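Long-range contact in leucine aminopeptidase 2 (Saccharomyces cerevisiae, PDB 2XQ0), which is a zinc aminopeptidase of the M1 family that preferentially cleaves di- and tripeptides and has low epoxide hydrolase activity in vitro: residues R231-D242 and P286-I296. Residues are numbered along the deposited sequence; the frame is centred on the assembly and turned at random.
Sequences RLKDCQWEFEND and PTLLAHDRSNI. Unlike the reference sequence in segment 286-296: Leu289 (reference Ile).
In the M1 peptidase domain, Glu238 on helix 229-239 binds the backbone N-H groups of Ala290, His291 and Arg293 in the loop that leads from strand 282-284 into the HExxH helix 297-311, while Arg293 reaches back to Trp237. In the buried Glu238 carboxylate, OE1 takes His291 N on its syn side at 2.9 Å, while Ala290 N (3.1 Å) and Arg293 N (2.9 Å) reach OE2 from opposite faces. A water on OE2 also links Leu288 O and Asn295 N. With CG anti to the backbone N (chi1 -160°) and a bend at chi2 (90°), Glu238 brings its carboxylate among these three N-H groups. Extended from CG to NE, Arg293 clasps Trp237 O side-on with NE (2.9 Å) and NH2 (2.7 Å). Its guanidinium makes a cation-pi stack on the indole, planes 18° apart, CZ over the six-membered ring, and Asn241 CB covers the opposite face. Without the guanidinium, as with an alanine here, Trp237 O would probably lose both donors and the indole its cation-pi partner. Leu289 methyls lie against Cys235 SG and near Phe239 CZ; Ile296 CG2 meets the Phe239 ring edge at CD1 (4.1 Å). Glu238 thus fixes the loop just ahead of the helix supplying both zinc-binding histidines of this M1 peptidase.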
ATOM      1  N   ARG A 231     -12.582  19.000   6.443  1.00 33.73           N
ATOM      2  CA  ARG A 231     -12.707  18.118   5.288  1.00 31.25           C
ATOM      3  C   ARG A 231     -13.773  17.042   5.505  1.00 31.70           C
ATOM      4  O   ARG A 231     -14.069  16.249   4.602  1.00 30.17           O
ATOM      5  CB  ARG A 231     -11.348  17.453   5.032  1.00 41.43           C
ATOM      6  CG  ARG A 231     -11.330  16.460   3.893  1.00 56.44           C
ATOM      7  CD  ARG A 231      -9.991  16.494   3.189  1.00 55.67           C
ATOM      8  NE  ARG A 231      -8.889  16.316   4.124  1.00 45.44           N
ATOM      9  CZ  ARG A 231      -7.675  16.821   3.937  1.00 40.48           C
ATOM     10  NH1 ARG A 231      -7.414  17.543   2.851  1.00 38.04           N
ATOM     11  NH2 ARG A 231      -6.722  16.601   4.831  1.00 34.48           N
ATOM     12  N   LEU A 232     -14.352  17.021   6.698  1.00 26.85           N
ATOM     13  CA  LEU A 232     -15.253  15.933   7.103  1.00 26.35           C
ATOM     14  C   LEU A 232     -16.421  15.686   6.155  1.00 31.04           C
ATOM     15  O   LEU A 232     -16.641  14.562   5.703  1.00 29.37           O
ATOM     16  CB  LEU A 232     -15.751  16.152   8.535  1.00 24.75           C
ATOM     17  CG  LEU A 232     -16.710  15.075   9.044  1.00 29.80           C
ATOM     18  CD1 LEU A 232     -15.970  13.761   9.290  1.00 29.40           C
ATOM     19  CD2 LEU A 232     -17.406  15.547  10.316  1.00 30.49           C
ATOM     20  N   LYS A 233     -17.179  16.725   5.828  1.00 26.48           N
ATOM     21  CA  LYS A 233     -18.331  16.518   4.966  1.00 23.60           C
ATOM     22  C   LYS A 233     -17.941  16.161   3.535  1.00 23.57           C
ATOM     23  O   LYS A 233     -18.626  15.384   2.888  1.00 27.89           O
ATOM     24  CB  LYS A 233     -19.283  17.719   5.015  1.00 30.23           C
ATOM     25  CG  LYS A 233     -19.955  17.868   6.362  1.00 33.11           C
ATOM     26  CD  LYS A 233     -20.983  16.755   6.607  1.00 30.95           C
ATOM     27  CE  LYS A 233     -21.193  16.505   8.109  1.00 30.74           C
ATOM     28  NZ  LYS A 233     -22.310  15.535   8.320  1.00 32.46           N
ATOM     29  N   ASP A 234     -16.825  16.684   3.040  1.00 25.56           N
ATOM     30  CA  ASP A 234     -16.378  16.287   1.710  1.00 28.62           C
ATOM     31  C   ASP A 234     -16.067  14.787   1.685  1.00 30.11           C
ATOM     32  O   ASP A 234     -16.373  14.086   0.712  1.00 24.63           O
ATOM     33  CB  ASP A 234     -15.127  17.062   1.288  1.00 32.40           C
ATOM     34  CG  ASP A 234     -15.415  18.520   0.953  1.00 46.50           C
ATOM     35  OD1 ASP A 234     -16.564  18.838   0.599  1.00 40.57           O
ATOM     36  OD2 ASP A 234     -14.484  19.352   1.038  1.00 55.05           O
ATOM     37  N   CYS A 235     -15.434  14.302   2.746  1.00 32.11           N
ATOM     38  CA  CYS A 235     -15.054  12.889   2.825  1.00 28.96           C
ATOM     39  C   CYS A 235     -16.298  12.028   2.909  1.00 26.18           C
ATOM     40  O   CYS A 235     -16.399  11.004   2.254  1.00 28.03           O
ATOM     41  CB  CYS A 235     -14.185  12.653   4.055  1.00 18.28           C
ATOM     42  SG  CYS A 235     -12.539  13.355   3.887  1.00 31.70           S
ATOM     43  N   GLN A 236     -17.259  12.460   3.719  1.00 29.03           N
ATOM     44  CA  GLN A 236     -18.500  11.706   3.878  1.00 20.57           C
ATOM     45  C   GLN A 236     -19.206  11.539   2.543  1.00 27.20           C
ATOM     46  O   GLN A 236     -19.682  10.445   2.197  1.00 26.41           O
ATOM     47  CB  GLN A 236     -19.415  12.372   4.913  1.00 25.69           C
ATOM     48  CG  GLN A 236     -20.656  11.561   5.249  1.00 27.09           C
ATOM     49  CD  GLN A 236     -21.602  12.300   6.168  1.00 33.64           C
ATOM     50  OE1 GLN A 236     -21.587  13.525   6.236  1.00 35.30           O
ATOM     51  NE2 GLN A 236     -22.424  11.559   6.885  1.00 31.80           N
ATOM     52  N   TRP A 237     -19.264  12.617   1.770  1.00 28.80           N
ATOM     53  CA  TRP A 237     -19.957  12.548   0.495  1.00 25.41           C
ATOM     54  C   TRP A 237     -19.220  11.598  -0.445  1.00 27.54           C
ATOM     55  O   TRP A 237     -19.834  10.865  -1.202  1.00 28.67           O
ATOM     56  CB  TRP A 237     -20.081  13.938  -0.146  1.00 28.53           C
ATOM     57  CG  TRP A 237     -20.841  13.902  -1.442  1.00 37.25           C
ATOM     58  CD1 TRP A 237     -22.191  14.035  -1.603  1.00 40.16           C
ATOM     59  CD2 TRP A 237     -20.296  13.712  -2.753  1.00 31.95           C
ATOM     60  NE1 TRP A 237     -22.520  13.936  -2.937  1.00 40.87           N
ATOM     61  CE2 TRP A 237     -21.373  13.746  -3.664  1.00 33.26           C
ATOM     62  CE3 TRP A 237     -19.000  13.527  -3.248  1.00 30.07           C
ATOM     63  CZ2 TRP A 237     -21.195  13.587  -5.038  1.00 26.17           C
ATOM     64  CZ3 TRP A 237     -18.823  13.368  -4.615  1.00 35.93           C
ATOM     65  CH2 TRP A 237     -19.918  13.405  -5.494  1.00 35.59           C
ATOM     66  N   GLU A 238     -17.896  11.600  -0.381  1.00 26.44           N
ATOM     67  CA  GLU A 238     -17.113  10.836  -1.349  1.00 33.09           C
ATOM     68  C   GLU A 238     -17.300   9.331  -1.157  1.00 31.78           C
ATOM     69  O   GLU A 238     -17.237   8.571  -2.120  1.00 28.00           O
ATOM     70  CB  GLU A 238     -15.631  11.210  -1.286  1.00 37.59           C
ATOM     71  CG  GLU A 238     -14.824  10.849  -2.543  1.00 37.60           C
ATOM     72  CD  GLU A 238     -14.807  11.985  -3.584  1.00 39.97           C
ATOM     73  OE1 GLU A 238     -15.244  13.103  -3.251  1.00 37.86           O
ATOM     74  OE2 GLU A 238     -14.346  11.760  -4.724  1.00 38.05           O
ATOM     75  N   PHE A 239     -17.572   8.909   0.079  1.00 29.42           N
ATOM     76  CA  PHE A 239     -17.563   7.488   0.424  1.00 30.89           C
ATOM     77  C   PHE A 239     -18.944   6.915   0.690  1.00 28.78           C
ATOM     78  O   PHE A 239     -19.141   5.700   0.618  1.00 22.02           O
ATOM     79  CB  PHE A 239     -16.719   7.258   1.685  1.00 24.69           C
ATOM     80  CG  PHE A 239     -15.259   7.554   1.505  1.00 28.63           C
ATOM     81  CD1 PHE A 239     -14.587   7.140   0.369  1.00 33.97           C
ATOM     82  CD2 PHE A 239     -14.551   8.214   2.491  1.00 28.55           C
ATOM     83  CE1 PHE A 239     -13.235   7.410   0.208  1.00 30.76           C
ATOM     84  CE2 PHE A 239     -13.205   8.475   2.337  1.00 30.71           C
ATOM     85  CZ  PHE A 239     -12.550   8.080   1.190  1.00 30.39           C
ATOM     86  N   GLU A 240     -19.890   7.781   1.040  1.00 20.25           N
ATOM     87  CA  GLU A 240     -21.151   7.310   1.640  1.00 23.53           C
ATOM     88  C   GLU A 240     -22.057   6.607   0.647  1.00 28.06           C
ATOM     89  O   GLU A 240     -23.010   5.940   1.051  1.00 27.52           O
ATOM     90  CB  GLU A 240     -21.949   8.461   2.269  1.00 24.64           C
ATOM     91  CG  GLU A 240     -22.531   9.401   1.235  1.00 23.73           C
ATOM     92  CD  GLU A 240     -23.187  10.652   1.843  1.00 36.95           C
ATOM     93  OE1 GLU A 240     -23.416  10.717   3.077  1.00 37.63           O
ATOM     94  OE2 GLU A 240     -23.471  11.583   1.069  1.00 38.55           O
ATOM     95  N   ASN A 241     -21.791   6.782  -0.644  1.00 25.85           N
ATOM     96  CA  ASN A 241     -22.663   6.214  -1.667  1.00 33.45           C
ATOM     97  C   ASN A 241     -22.173   4.852  -2.108  1.00 38.50           C
ATOM     98  O   ASN A 241     -22.861   4.161  -2.834  1.00 31.44           O
ATOM     99  CB  ASN A 241     -22.743   7.127  -2.889  1.00 36.06           C
ATOM    100  CG  ASN A 241     -23.581   6.530  -4.023  1.00 52.67           C
ATOM    101  OD1 ASN A 241     -24.809   6.442  -3.925  1.00 39.10           O
ATOM    102  ND2 ASN A 241     -22.917   6.129  -5.110  1.00 56.25           N
ATOM    103  N   ASP A 242     -20.986   4.453  -1.658  1.00 34.21           N
ATOM    104  CA  ASP A 242     -20.320   3.332  -2.297  1.00 33.19           C
ATOM    105  C   ASP A 242     -19.678   2.312  -1.364  1.00 30.04           C
ATOM    106  O   ASP A 242     -19.479   1.180  -1.775  1.00 26.24           O
ATOM    107  CB  ASP A 242     -19.264   3.849  -3.282  1.00 34.30           C
ATOM    108  CG  ASP A 242     -19.876   4.373  -4.573  1.00 46.50           C
ATOM    109  OD1 ASP A 242     -20.111   3.548  -5.486  1.00 51.64           O
ATOM    110  OD2 ASP A 242     -20.123   5.602  -4.680  1.00 36.44           O
ATOM    111  N   PRO A 286      -5.810  11.914   1.468  1.00 23.18           N
ATOM    112  CA  PRO A 286      -6.852  12.896   1.138  1.00 25.96           C
ATOM    113  C   PRO A 286      -6.948  13.145  -0.361  1.00 25.85           C
ATOM    114  O   PRO A 286      -7.940  13.700  -0.822  1.00 32.16           O
ATOM    115  CB  PRO A 286      -6.379  14.181   1.828  1.00 27.39           C
ATOM    116  CG  PRO A 286      -5.220  13.806   2.664  1.00 32.68           C
ATOM    117  CD  PRO A 286      -4.679  12.506   2.201  1.00 25.57           C
ATOM    118  N   THR A 287      -5.924  12.750  -1.114  1.00 29.61           N
ATOM    119  CA  THR A 287      -5.980  12.912  -2.559  1.00 31.59           C
ATOM    120  C   THR A 287      -6.981  11.933  -3.147  1.00 31.93           C
ATOM    121  O   THR A 287      -7.182  11.909  -4.345  1.00 34.93           O
ATOM    122  CB  THR A 287      -4.611  12.720  -3.245  1.00 34.79           C
ATOM    123  OG1 THR A 287      -4.141  11.386  -3.029  1.00 28.42           O
ATOM    124  CG2 THR A 287      -3.583  13.723  -2.703  1.00 31.10           C
ATOM    125  N   LEU A 288      -7.606  11.117  -2.303  1.00 26.62           N
ATOM    126  CA  LEU A 288      -8.682  10.270  -2.790  1.00 22.85           C
ATOM    127  C   LEU A 288      -9.923  11.120  -3.029  1.00 29.53           C
ATOM    128  O   LEU A 288     -10.800  10.741  -3.801  1.00 36.32           O
ATOM    129  CB  LEU A 288      -9.027   9.146  -1.800  1.00 28.67           C
ATOM    130  CG  LEU A 288      -8.063   7.964  -1.661  1.00 30.36           C
ATOM    131  CD1 LEU A 288      -8.792   6.766  -1.063  1.00 34.81           C
ATOM    132  CD2 LEU A 288      -7.480   7.614  -3.022  1.00 28.67           C
ATOM    133  N   LEU A 289     -10.002  12.265  -2.359  1.00 26.86           N
ATOM    134  CA  LEU A 289     -11.157  13.129  -2.506  1.00 29.63           C
ATOM    135  C   LEU A 289     -11.068  13.970  -3.768  1.00 40.65           C
ATOM    136  O   LEU A 289     -10.245  14.887  -3.864  1.00 40.95           O
ATOM    137  CB  LEU A 289     -11.330  14.035  -1.292  1.00 43.51           C
ATOM    138  CG  LEU A 289     -12.210  13.414  -0.216  1.00 54.92           C
ATOM    139  CD1 LEU A 289     -11.532  12.181   0.376  1.00 42.44           C
ATOM    140  CD2 LEU A 289     -12.523  14.448   0.842  1.00 65.11           C
ATOM    141  N   ALA A 290     -11.945  13.665  -4.721  1.00 38.64           N
ATOM    142  CA  ALA A 290     -11.954  14.344  -6.003  1.00 36.59           C
ATOM    143  C   ALA A 290     -13.268  15.098  -6.218  1.00 42.01           C
ATOM    144  O   ALA A 290     -13.429  15.822  -7.203  1.00 41.70           O
ATOM    145  CB  ALA A 290     -11.724  13.338  -7.119  1.00 39.84           C
ATOM    146  N   HIS A 291     -14.205  14.922  -5.292  1.00 39.40           N
ATOM    147  CA  HIS A 291     -15.505  15.599  -5.349  1.00 47.88           C
ATOM    148  C   HIS A 291     -16.463  15.022  -6.388  1.00 46.92           C
ATOM    149  O   HIS A 291     -17.560  15.542  -6.570  1.00 51.80           O
ATOM    150  CB  HIS A 291     -15.349  17.120  -5.538  1.00 48.01           C
ATOM    151  CG  HIS A 291     -14.599  17.789  -4.425  1.00 57.71           C
ATOM    152  ND1 HIS A 291     -13.241  18.028  -4.479  1.00 64.35           N
ATOM    153  CD2 HIS A 291     -15.011  18.239  -3.218  1.00 58.85           C
ATOM    154  CE1 HIS A 291     -12.852  18.607  -3.357  1.00 58.37           C
ATOM    155  NE2 HIS A 291     -13.905  18.745  -2.573  1.00 60.21           N
ATOM    156  N   ASP A 292     -16.061  13.944  -7.051  1.00 50.08           N
ATOM    157  CA  ASP A 292     -16.943  13.280  -8.013  1.00 54.36           C
ATOM    158  C   ASP A 292     -17.008  11.766  -7.806  1.00 53.55           C
ATOM    159  O   ASP A 292     -17.802  11.078  -8.453  1.00 52.31           O
ATOM    160  CB  ASP A 292     -16.496  13.584  -9.441  1.00 57.52           C
ATOM    161  CG  ASP A 292     -15.093  13.097  -9.723  1.00 61.21           C
ATOM    162  OD1 ASP A 292     -14.504  12.438  -8.841  1.00 59.28           O
ATOM    163  OD2 ASP A 292     -14.576  13.373 -10.824  1.00 69.28           O
ATOM    164  N   ARG A 293     -16.163  11.260  -6.909  1.00 44.51           N
ATOM    165  CA  ARG A 293     -16.089   9.832  -6.596  1.00 40.91           C
ATOM    166  C   ARG A 293     -15.301   8.990  -7.600  1.00 44.66           C
ATOM    167  O   ARG A 293     -15.588   7.807  -7.771  1.00 43.64           O
ATOM    168  CB  ARG A 293     -17.482   9.243  -6.382  1.00 39.85           C
ATOM    169  CG  ARG A 293     -18.174   9.821  -5.181  1.00 44.32           C
ATOM    170  CD  ARG A 293     -19.650   9.508  -5.156  1.00 41.34           C
ATOM    171  NE  ARG A 293     -20.275  10.052  -3.956  1.00 36.55           N
ATOM    172  CZ  ARG A 293     -21.587  10.160  -3.783  1.00 36.83           C
ATOM    173  NH1 ARG A 293     -22.418   9.781  -4.747  1.00 34.41           N
ATOM    174  NH2 ARG A 293     -22.070  10.656  -2.655  1.00 29.43           N
ATOM    175  N   SER A 294     -14.283   9.587  -8.219  1.00 49.90           N
ATOM    176  CA  SER A 294     -13.470   8.911  -9.235  1.00 47.51           C
ATOM    177  C   SER A 294     -12.446   7.915  -8.702  1.00 51.40           C
ATOM    178  O   SER A 294     -12.135   6.931  -9.377  1.00 61.06           O
ATOM    179  CB  SER A 294     -12.716   9.941 -10.075  1.00 55.86           C
ATOM    180  OG  SER A 294     -13.582  10.942 -10.564  1.00 57.68           O
ATOM    181  N   ASN A 295     -11.918   8.169  -7.506  1.00 39.72           N
ATOM    182  CA  ASN A 295     -10.744   7.454  -7.018  1.00 41.61           C
ATOM    183  C   ASN A 295     -10.984   6.373  -5.973  1.00 43.88           C
ATOM    184  O   ASN A 295     -10.054   5.969  -5.273  1.00 52.52           O
ATOM    185  CB  ASN A 295      -9.745   8.446  -6.429  1.00 43.35           C
ATOM    186  CG  ASN A 295      -9.214   9.395  -7.454  1.00 51.36           C
ATOM    187  OD1 ASN A 295      -9.238   9.099  -8.653  1.00 53.51           O
ATOM    188  ND2 ASN A 295      -8.731  10.554  -7.000  1.00 48.16           N
ATOM    189  N   ILE A 296     -12.210   5.899  -5.850  1.00 46.64           N
ATOM    190  CA  ILE A 296     -12.530   5.067  -4.694  1.00 53.42           C
ATOM    191  C   ILE A 296     -12.044   3.606  -4.751  1.00 48.73           C
ATOM    192  O   ILE A 296     -12.124   2.885  -3.751  1.00 46.92           O
ATOM    193  CB  ILE A 296     -14.023   5.148  -4.343  1.00 56.04           C
ATOM    194  CG1 ILE A 296     -14.873   4.971  -5.594  1.00 51.29           C
ATOM    195  CG2 ILE A 296     -14.337   6.489  -3.680  1.00 47.70           C
ATOM    196  CD1 ILE A 296     -16.328   5.236  -5.355  1.00 52.29           C
TER
HETATM  197  O   HOH W   1     -12.913   9.797  -5.542  1.00 31.14           O
HETATM  198  O   HOH W   2     -24.725  11.019  -1.555  1.00 40.31           O